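Local coordinates for UPF0255 protein frsA (Vibrio vulnificus, PDB 4I4C) that probably hydrolyses carboxylic esters, as a serine esterase of the FrsA family with an alpha/beta-hydrolase fold, at residues Ser47-Leu52 / Trp86-Met91; His185-Asp190 / Lys219-Met224. All coordinates share one frame; numbering follows the deposited sequence.

Contact 1 (Ser47-Leu52 / Trp86-Met91); sequences SWYRNL and WLDTVM
Asp88 OD2 is gripped by two groups of Arg50: the backbone N, 2.9 Å away, donates on the syn side of the carboxylate, while NH1, 3.0 Å away, forms a salt bridge on the anti side, with OD2 lying near the guanidinium plane. The guanidinium and carboxylate planes stand 70° apart. The other oxygen, OD1, offers its syn lone pair to Tyr49 N at 2.7 Å, so one buried carboxylate answers two successive backbone N-H groups and a charged side chain. Asp88, the third residue of the type I turn Trp86-Thr89, directs its CB toward the loop 47-52, with CG between its own backbone N and carbonyl carbon (chi1 52°). That turn is also held by Leu87 N, which donates to Ser47 O in a nearly straight bond of 2.9 Å. The aromatic rings flank these bonds. Leu87 CB lies over one face of the Trp48 indole, whose opposite face carries Leu52 CD2, and Asp88 CB meets its edge. Tyr49 CA and CB pack against the Trp86 ring, CB coming within 3.6 Å of CE3. The contact thus ties the loop between helices 31-44 and 54-60 to the loop between helices 64-75 and 98-114; Trp48 leans on helix 64-75, Arg50 NE reaches Tyr137 O, and Tyr49 OH bonds Asp318 of helix 314-323.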
loop_
_atom_site.group_PDB
_atom_site.type_symbol
_atom_site.label_atom_id
_atom_site.label_comp_id
_atom_site.label_asym_id
_atom_site.label_seq_id
_atom_site.Cartn_x
_atom_site.Cartn_y
_atom_site.Cartn_z
ATOM N N SER A 47 17.217 -10.853 10.218
ATOM C CA SER A 47 16.625 -12.097 10.753
ATOM C C SER A 47 15.331 -12.473 10.051
ATOM O O SER A 47 14.695 -13.473 10.398
ATOM C CB SER A 47 16.310 -11.927 12.255
ATOM O OG SER A 47 17.490 -11.935 13.037
ATOM N N TRP A 48 14.909 -11.642 9.102
ATOM C CA TRP A 48 13.640 -11.831 8.434
ATOM C C TRP A 48 13.861 -11.589 6.959
ATOM O O TRP A 48 14.670 -10.738 6.594
ATOM C CB TRP A 48 12.602 -10.825 8.959
ATOM C CG TRP A 48 12.292 -10.959 10.409
ATOM C CD1 TRP A 48 12.865 -10.263 11.434
ATOM C CD2 TRP A 48 11.318 -11.832 11.010
ATOM N NE1 TRP A 48 12.322 -10.656 12.631
ATOM C CE2 TRP A 48 11.368 -11.613 12.400
ATOM C CE3 TRP A 48 10.407 -12.767 10.505
ATOM C CZ2 TRP A 48 10.545 -12.298 13.294
ATOM C CZ3 TRP A 48 9.587 -13.450 11.397
ATOM C CH2 TRP A 48 9.666 -13.213 12.776
ATOM N N TYR A 49 13.171 -12.356 6.116
ATOM C CA TYR A 49 13.166 -12.103 4.667
ATOM C C TYR A 49 12.320 -10.860 4.403
ATOM O O TYR A 49 12.803 -9.854 3.859
ATOM C CB TYR A 49 12.601 -13.310 3.910
ATOM C CG TYR A 49 12.008 -12.957 2.561
ATOM C CD1 TYR A 49 12.817 -12.588 1.495
ATOM C CD2 TYR A 49 10.629 -12.992 2.361
ATOM C CE1 TYR A 49 12.255 -12.251 0.250
ATOM C CE2 TYR A 49 10.071 -12.678 1.142
ATOM C CZ TYR A 49 10.875 -12.303 0.093
ATOM O OH TYR A 49 10.290 -11.981 -1.115
ATOM N N ARG A 50 11.059 -10.927 4.824
ATOM C CA ARG A 50 10.168 -9.774 4.742
ATOM C C ARG A 50 10.673 -8.597 5.563
ATOM O O ARG A 50 11.287 -8.781 6.598
ATOM C CB ARG A 50 8.776 -10.167 5.234
ATOM C CG ARG A 50 8.056 -11.067 4.264
ATOM C CD ARG A 50 6.882 -11.738 4.930
ATOM N NE ARG A 50 6.202 -12.671 4.027
ATOM C CZ ARG A 50 6.524 -13.959 3.880
ATOM N NH1 ARG A 50 7.558 -14.484 4.541
ATOM N NH2 ARG A 50 5.827 -14.715 3.046
ATOM N N ASN A 51 10.427 -7.382 5.080
ATOM C CA ASN A 51 10.557 -6.225 5.945
ATOM C C ASN A 51 9.346 -6.208 6.867
ATOM O O ASN A 51 8.212 -6.087 6.416
ATOM C CB ASN A 51 10.663 -4.923 5.149
ATOM C CG ASN A 51 10.865 -3.704 6.045
ATOM O OD1 ASN A 51 10.034 -2.805 6.069
ATOM N ND2 ASN A 51 11.963 -3.687 6.802
ATOM N N LEU A 52 9.604 -6.386 8.156
ATOM C CA LEU A 52 8.571 -6.374 9.187
ATOM C C LEU A 52 8.044 -4.965 9.422
ATOM O O LEU A 52 8.816 -4.033 9.662
ATOM C CB LEU A 52 9.154 -6.903 10.495
ATOM C CG LEU A 52 8.649 -8.249 10.968
ATOM C CD1 LEU A 52 8.698 -9.239 9.831
ATOM C CD2 LEU A 52 9.473 -8.701 12.166
ATOM N N TRP A 86 16.562 -16.464 7.894
ATOM C CA TRP A 86 15.302 -15.749 7.724
ATOM C C TRP A 86 14.134 -16.495 8.376
ATOM O O TRP A 86 13.603 -17.446 7.815
ATOM C CB TRP A 86 15.039 -15.512 6.229
ATOM C CG TRP A 86 15.982 -14.500 5.596
ATOM C CD1 TRP A 86 16.785 -13.606 6.248
ATOM C CD2 TRP A 86 16.217 -14.301 4.198
ATOM N NE1 TRP A 86 17.490 -12.846 5.340
ATOM C CE2 TRP A 86 17.162 -13.255 4.076
ATOM C CE3 TRP A 86 15.720 -14.898 3.036
ATOM C CZ2 TRP A 86 17.612 -12.800 2.841
ATOM C CZ3 TRP A 86 16.179 -14.445 1.807
ATOM C CH2 TRP A 86 17.113 -13.411 1.720
ATOM N N LEU A 87 13.737 -16.035 9.558
ATOM C CA LEU A 87 12.752 -16.726 10.392
ATOM C C LEU A 87 11.393 -16.958 9.733
ATOM O O LEU A 87 10.728 -17.954 10.004
ATOM C CB LEU A 87 12.592 -15.998 11.733
ATOM C CG LEU A 87 13.904 -15.891 12.506
ATOM C CD1 LEU A 87 13.756 -15.066 13.768
ATOM C CD2 LEU A 87 14.445 -17.285 12.822
ATOM N N ASP A 88 10.988 -16.045 8.862
ATOM C CA ASP A 88 9.703 -16.142 8.168
ATOM C C ASP A 88 9.706 -17.043 6.921
ATOM O O ASP A 88 8.746 -17.027 6.145
ATOM C CB ASP A 88 9.214 -14.746 7.779
ATOM C CG ASP A 88 10.260 -13.955 7.009
ATOM O OD1 ASP A 88 11.454 -14.064 7.361
ATOM O OD2 ASP A 88 9.892 -13.246 6.040
ATOM N N THR A 89 10.746 -17.845 6.712
ATOM C CA THR A 89 10.738 -18.695 5.506
ATOM C C THR A 89 10.503 -20.199 5.737
ATOM O O THR A 89 10.977 -21.018 4.960
ATOM C CB THR A 89 11.982 -18.489 4.595
ATOM O OG1 THR A 89 13.166 -18.963 5.253
ATOM C CG2 THR A 89 12.150 -16.991 4.200
ATOM N N VAL A 90 9.757 -20.551 6.777
ATOM C CA VAL A 90 9.312 -21.935 6.920
ATOM C C VAL A 90 8.576 -22.343 5.647
ATOM O O VAL A 90 7.667 -21.636 5.183
ATOM C CB VAL A 90 8.391 -22.138 8.160
ATOM C CG1 VAL A 90 7.569 -23.417 8.020
ATOM C CG2 VAL A 90 9.216 -22.161 9.419
ATOM N N MET A 91 8.975 -23.481 5.085
ATOM C CA MET A 91 8.442 -23.946 3.809
ATOM C C MET A 91 7.158 -24.765 3.927
ATOM O O MET A 91 7.097 -25.741 4.691
ATOM C CB MET A 91 9.498 -24.784 3.096
ATOM C CG MET A 91 10.802 -24.044 2.842
ATOM S SD MET A 91 12.030 -25.112 2.051
ATOM C CE MET A 91 12.731 -25.931 3.467
HETATM O O HOH W 1 7.046 -17.540 3.275
#

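Contact 2 (His185-Asp190 / Lys219-Met224); sequences HLTNTD and KHDIAM
Met224 O takes two hydrogen bonds from His185, one from the backbone N at 2.7 Å and one from ring ND1 at 2.9 Å. The backbone donor comes in almost in line with the carbonyl bond, whereas ND1 comes from above the carbonyl plane, 49° out of it, with the oxygen close to the plane of the imidazole. Met224 then covers the ring it has helped to orient: its chain bends at chi3 (84°) and sets CE over the centre of one face, 3.7 Å from the ring centroid, a CH-pi contact in which the two side chains run alongside each other in the same direction. In return Met224 N donates to His185 O at 3.0 Å, completing an antiparallel hydrogen-bonded pair. This pair joins strand 178-186 to strand 223-226 within the mixed sheet of the alpha/beta-hydrolase fold, where 223-226 runs antiparallel to 178-186 and parallel to 193-199. At the strand ends Leu186 CD2 touches Ala223 CB. Beyond them the pairing passes to side chains and water: Thr187 OG1 donates to Asp221 OD1 at 2.8 Å on the anti side of the carboxylate, and a water accepts from Thr187 N and donates weakly to Asp221 O. Asp221 is placed by the end of helix 210-217, being the C-prime residue of a Schellman motif, with positive phi. Asn188 OD1 receives Asp190 N in an Asx turn and also bonds His193. At the far side of the imidazole, NE2 is held by Tyr157 OH, and Trp210 and Leu212 of helix 210-217 pack on His185 and Met224 respectively.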
loop_
_atom_site.group_PDB
_atom_site.type_symbol
_atom_site.label_atom_id
_atom_site.label_comp_id
_atom_site.label_asym_id
_atom_site.label_seq_id
_atom_site.Cartn_x
_atom_site.Cartn_y
_atom_site.Cartn_z
ATOM N N HIS A 185 -16.174 4.292 0.005
ATOM C CA HIS A 185 -16.654 4.255 1.377
ATOM C C HIS A 185 -17.396 5.548 1.690
ATOM O O HIS A 185 -16.809 6.626 1.628
ATOM C CB HIS A 185 -15.470 4.138 2.340
ATOM C CG HIS A 185 -14.533 3.022 2.008
ATOM N ND1 HIS A 185 -13.773 3.003 0.863
ATOM C CD2 HIS A 185 -14.242 1.881 2.682
ATOM C CE1 HIS A 185 -13.049 1.891 0.839
ATOM N NE2 HIS A 185 -13.317 1.200 1.928
ATOM N N LEU A 186 -18.671 5.444 2.046
ATOM C CA LEU A 186 -19.467 6.629 2.368
ATOM C C LEU A 186 -20.041 6.559 3.781
ATOM O O LEU A 186 -20.386 5.484 4.257
ATOM C CB LEU A 186 -20.598 6.771 1.358
ATOM C CG LEU A 186 -20.149 6.793 -0.096
ATOM C CD1 LEU A 186 -21.088 5.954 -0.934
ATOM C CD2 LEU A 186 -20.081 8.231 -0.616
ATOM N N THR A 187 -20.144 7.703 4.458
ATOM C CA THR A 187 -20.778 7.749 5.777
ATOM C C THR A 187 -22.283 7.555 5.640
ATOM O O THR A 187 -22.940 6.942 6.496
ATOM C CB THR A 187 -20.518 9.075 6.491
ATOM O OG1 THR A 187 -20.940 10.149 5.646
ATOM C CG2 THR A 187 -19.039 9.235 6.790
ATOM N N ASN A 188 -22.812 8.088 4.543
ATOM C CA ASN A 188 -24.216 7.972 4.189
ATOM C C ASN A 188 -24.380 8.428 2.751
ATOM O O ASN A 188 -23.403 8.815 2.097
ATOM C CB ASN A 188 -25.100 8.812 5.118
ATOM C CG ASN A 188 -24.705 10.268 5.148
ATOM O OD1 ASN A 188 -24.819 10.974 4.148
ATOM N ND2 ASN A 188 -24.250 10.737 6.307
ATOM N N THR A 189 -25.609 8.387 2.255
ATOM C CA THR A 189 -25.886 8.931 0.932
ATOM C C THR A 189 -26.915 10.055 1.000
ATOM O O THR A 189 -27.624 10.308 0.030
ATOM C CB THR A 189 -26.363 7.841 -0.040
ATOM O OG1 THR A 189 -27.473 7.140 0.538
ATOM C CG2 THR A 189 -25.229 6.859 -0.329
ATOM N N ASP A 190 -26.979 10.729 2.147
ATOM C CA ASP A 190 -27.935 11.817 2.374
ATOM C C ASP A 190 -27.738 12.966 1.381
ATOM O O ASP A 190 -28.701 13.513 0.844
ATOM C CB ASP A 190 -27.833 12.349 3.815
ATOM C CG ASP A 190 -28.319 11.343 4.860
ATOM O OD1 ASP A 190 -28.973 10.341 4.486
ATOM O OD2 ASP A 190 -28.053 11.566 6.067
ATOM N N LYS A 219 -15.338 11.093 10.046
ATOM C CA LYS A 219 -15.756 12.060 11.053
ATOM C C LYS A 219 -16.031 13.421 10.425
ATOM O O LYS A 219 -16.638 14.293 11.045
ATOM C CB LYS A 219 -14.720 12.137 12.181
ATOM C CG LYS A 219 -14.725 10.864 13.040
ATOM C CD LYS A 219 -13.637 10.829 14.104
ATOM C CE LYS A 219 -13.810 9.592 14.982
ATOM N NZ LYS A 219 -12.583 9.229 15.747
ATOM N N HIS A 220 -15.613 13.575 9.173
ATOM C CA HIS A 220 -15.859 14.799 8.414
ATOM C C HIS A 220 -16.762 14.555 7.212
ATOM O O HIS A 220 -16.875 15.406 6.326
ATOM C CB HIS A 220 -14.537 15.401 7.945
ATOM C CG HIS A 220 -13.655 15.856 9.061
ATOM N ND1 HIS A 220 -12.646 15.072 9.581
ATOM C CD2 HIS A 220 -13.636 17.009 9.767
ATOM C CE1 HIS A 220 -12.041 15.726 10.555
ATOM N NE2 HIS A 220 -12.620 16.905 10.687
ATOM N N ASP A 221 -17.388 13.383 7.184
ATOM C CA ASP A 221 -18.219 12.965 6.054
ATOM C C ASP A 221 -17.471 12.959 4.716
ATOM O O ASP A 221 -18.085 13.047 3.665
ATOM C CB ASP A 221 -19.486 13.816 5.964
ATOM C CG ASP A 221 -20.436 13.563 7.116
ATOM O OD1 ASP A 221 -20.746 12.383 7.398
ATOM O OD2 ASP A 221 -20.867 14.543 7.752
ATOM N N ILE A 222 -16.149 12.844 4.770
ATOM C CA ILE A 222 -15.343 12.689 3.571
ATOM C C ILE A 222 -15.316 11.226 3.118
ATOM O O ILE A 222 -14.821 10.342 3.830
ATOM C CB ILE A 222 -13.894 13.178 3.794
ATOM C CG1 ILE A 222 -13.878 14.663 4.151
ATOM C CG2 ILE A 222 -13.030 12.914 2.539
ATOM C CD1 ILE A 222 -12.501 15.197 4.374
ATOM N N ALA A 223 -15.854 10.977 1.933
ATOM C CA ALA A 223 -15.833 9.646 1.354
ATOM C C ALA A 223 -14.417 9.224 0.983
ATOM O O ALA A 223 -13.593 10.043 0.579
ATOM C CB ALA A 223 -16.744 9.574 0.138
ATOM N N MET A 224 -14.136 7.932 1.115
ATOM C CA MET A 224 -12.841 7.418 0.713
ATOM C C MET A 224 -13.009 6.477 -0.459
ATOM O O MET A 224 -13.846 5.589 -0.428
ATOM C CB MET A 224 -12.142 6.708 1.872
ATOM C CG MET A 224 -10.856 6.017 1.454
ATOM S SD MET A 224 -9.911 5.316 2.813
ATOM C CE MET A 224 -10.718 3.740 3.037
HETATM O O HOH W 2 -18.737 10.107 3.181
#

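Contact 1 and contact 2 follow one another along the chain, the first closing before the second opens, and lie on opposite sides of its centre. Their own centres are 39 Å apart and their nearest atoms about 22 Å, so they do not touch. Contact 1 joins two loops among the helices that precede the sheet, whereas contact 2 includes a strand pair of the sheet and the loops that follow or precede it. The side chain of Arg50 in contact 1 is about 13 Å from the bound hexanoic acid, whose pocket includes Arg272 and Met312. Leu212, a neighbour of contact 2, is among the residues around the bound polyether, whose pocket shares Arg272 with that of hexanoic acid.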